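Local coordinates for heat shock protease HtrA (Thermotoga maritima, PDB 1L1J), which probably cuts proteins as an ATP-independent serine endopeptidase of the heat-shock response, the chain here being its protease domain, at residues A[82-87]-A[106-111]. Residues are numbered along the deposited sequence; the frame is centred on the assembly and turned at random.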
loop_
_atom_site.group_PDB
_atom_site.type_symbol
_atom_site.label_atom_id
_atom_site.label_comp_id
_atom_site.label_asym_id
_atom_site.label_seq_id
_atom_site.Cartn_x
_atom_site.Cartn_y
_atom_site.Cartn_z
ATOM N N ILE A 82 -13.153 -6.885 -6.837
ATOM C CA ILE A 82 -12.068 -6.645 -5.895
ATOM C C ILE A 82 -12.029 -7.702 -4.806
ATOM O O ILE A 82 -12.994 -7.865 -4.063
ATOM C CB ILE A 82 -12.227 -5.280 -5.219
ATOM C CG1 ILE A 82 -12.438 -4.202 -6.281
ATOM C CG2 ILE A 82 -10.999 -4.977 -4.371
ATOM C CD1 ILE A 82 -12.778 -2.848 -5.706
ATOM N N THR A 83 -10.903 -8.403 -4.699
ATOM C CA THR A 83 -10.741 -9.451 -3.693
ATOM C C THR A 83 -9.697 -9.064 -2.631
ATOM O O THR A 83 -8.569 -8.688 -2.956
ATOM C CB THR A 83 -10.321 -10.804 -4.353
ATOM O OG1 THR A 83 -11.170 -11.081 -5.479
ATOM C CG2 THR A 83 -10.432 -11.956 -3.343
ATOM N N VAL A 84 -10.083 -9.157 -1.362
ATOM C CA VAL A 84 -9.184 -8.826 -0.265
ATOM C C VAL A 84 -8.835 -10.058 0.559
ATOM O O VAL A 84 -9.721 -10.752 1.056
ATOM C CB VAL A 84 -9.805 -7.758 0.664
ATOM C CG1 VAL A 84 -9.117 -7.769 2.026
ATOM C CG2 VAL A 84 -9.654 -6.394 0.028
ATOM N N THR A 85 -7.542 -10.327 0.706
ATOM C CA THR A 85 -7.106 -11.483 1.482
ATOM C C THR A 85 -6.351 -11.017 2.745
ATOM O O THR A 85 -5.546 -10.084 2.688
ATOM C CB THR A 85 -6.204 -12.409 0.623
ATOM O OG1 THR A 85 -6.819 -12.632 -0.656
ATOM C CG2 THR A 85 -6.000 -13.746 1.322
ATOM N N MET A 86 -6.619 -11.661 3.879
ATOM C CA MET A 86 -5.979 -11.284 5.136
ATOM C C MET A 86 -4.934 -12.267 5.660
ATOM O O MET A 86 -4.811 -13.395 5.180
ATOM C CB MET A 86 -7.034 -11.063 6.224
ATOM C CG MET A 86 -7.544 -9.634 6.348
ATOM S SD MET A 86 -8.696 -9.447 7.734
ATOM C CE MET A 86 -7.608 -9.165 9.153
ATOM N N LEU A 87 -4.189 -11.818 6.664
ATOM C CA LEU A 87 -3.145 -12.632 7.256
ATOM C C LEU A 87 -3.676 -13.890 7.911
ATOM O O LEU A 87 -3.013 -14.927 7.863
ATOM C CB LEU A 87 -2.347 -11.831 8.292
ATOM C CG LEU A 87 -0.910 -11.449 7.927
ATOM C CD1 LEU A 87 -0.218 -10.935 9.172
ATOM C CD2 LEU A 87 -0.158 -12.649 7.370
ATOM N N ALA A 106 -6.841 5.488 -2.383
ATOM C CA ALA A 106 -8.066 4.755 -2.659
ATOM C C ALA A 106 -8.521 4.001 -1.428
ATOM O O ALA A 106 -7.742 3.283 -0.816
ATOM C CB ALA A 106 -7.844 3.788 -3.812
ATOM N N VAL A 107 -9.788 4.168 -1.065
ATOM C CA VAL A 107 -10.330 3.486 0.099
ATOM C C VAL A 107 -11.296 2.367 -0.303
ATOM O O VAL A 107 -12.058 2.480 -1.267
ATOM C CB VAL A 107 -11.035 4.477 1.050
ATOM C CG1 VAL A 107 -12.226 5.111 0.354
ATOM C CG2 VAL A 107 -11.452 3.760 2.326
ATOM N N ILE A 108 -11.248 1.285 0.464
ATOM C CA ILE A 108 -12.050 0.109 0.218
ATOM C C ILE A 108 -12.781 -0.292 1.496
ATOM O O ILE A 108 -12.447 0.193 2.575
ATOM C CB ILE A 108 -11.121 -1.011 -0.291
ATOM C CG1 ILE A 108 -11.399 -1.254 -1.772
ATOM C CG2 ILE A 108 -11.227 -2.258 0.584
ATOM C CD1 ILE A 108 -11.129 -0.045 -2.633
ATOM N N LYS A 109 -13.777 -1.171 1.372
ATOM C CA LYS A 109 -14.566 -1.599 2.529
ATOM C C LYS A 109 -14.946 -3.089 2.542
ATOM O O LYS A 109 -15.500 -3.629 1.573
ATOM C CB LYS A 109 -15.833 -0.738 2.622
ATOM C CG LYS A 109 -16.734 -1.045 3.805
ATOM C CD LYS A 109 -16.035 -0.778 5.121
ATOM C CE LYS A 109 -17.004 -0.905 6.287
ATOM N NZ LYS A 109 -17.618 -2.265 6.392
ATOM N N ILE A 110 -14.644 -3.734 3.665
ATOM C CA ILE A 110 -14.920 -5.149 3.868
ATOM C C ILE A 110 -15.995 -5.392 4.937
ATOM O O ILE A 110 -15.942 -4.848 6.042
ATOM C CB ILE A 110 -13.620 -5.896 4.245
ATOM C CG1 ILE A 110 -13.024 -6.534 3.000
ATOM C CG2 ILE A 110 -13.884 -6.953 5.288
ATOM C CD1 ILE A 110 -12.693 -5.552 1.939
ATOM N N LYS A 111 -16.968 -6.222 4.591
ATOM C CA LYS A 111 -18.067 -6.548 5.488
ATOM C C LYS A 111 -17.561 -7.218 6.769
ATOM O O LYS A 111 -16.813 -8.198 6.715
ATOM C CB LYS A 111 -19.057 -7.468 4.765
ATOM C CG LYS A 111 -19.051 -7.314 3.237
ATOM C CD LYS A 111 -20.248 -8.024 2.599
ATOM C CE LYS A 111 -20.079 -8.214 1.091
ATOM N NZ LYS A 111 -19.098 -9.291 0.760
#
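Val84 and Ile110 make the closest meeting of segments 82-87 and 106-111, their side chains slanting across one another so that Val84 CG2 lies 3.7 Å from Ile110 CD1. CB of Val84 joins in, 3.9 Å from the same methyl. With chi1 at 160°, Val84 holds CG1 opposite its own nitrogen and CG2 on the nitrogen side, and it is CG2 that also faces Ile108, 4.5 Å from CG2 of that residue. Two residues earlier, Ile82 brings its CD1 to 4.5 Å from CG1 of Ile108. No hydrogen bond crosses, and the alpha carbons of Val84 and Ile110 stay 8.0 Å apart; side chains alone bridge the gap. Strands 83-85 and 105-109 are not neighbours in their antiparallel sheet, where strands 17-23, 54-64 and 68-72 come between them; in the two-barrel, chymotrypsin-like fold this sheet closes into the N-terminal beta-barrel, so their side chains meet in its buried apolar interior. Further out, Val76 of helix 73-76 packs on both Ile82 and Ile108, while Tyr92, Ala94 and Phe117 touch Ile110. Backbone bonds fix the two sides separately: Val84 pairs with Tyr92, and Ile108 with Ile69.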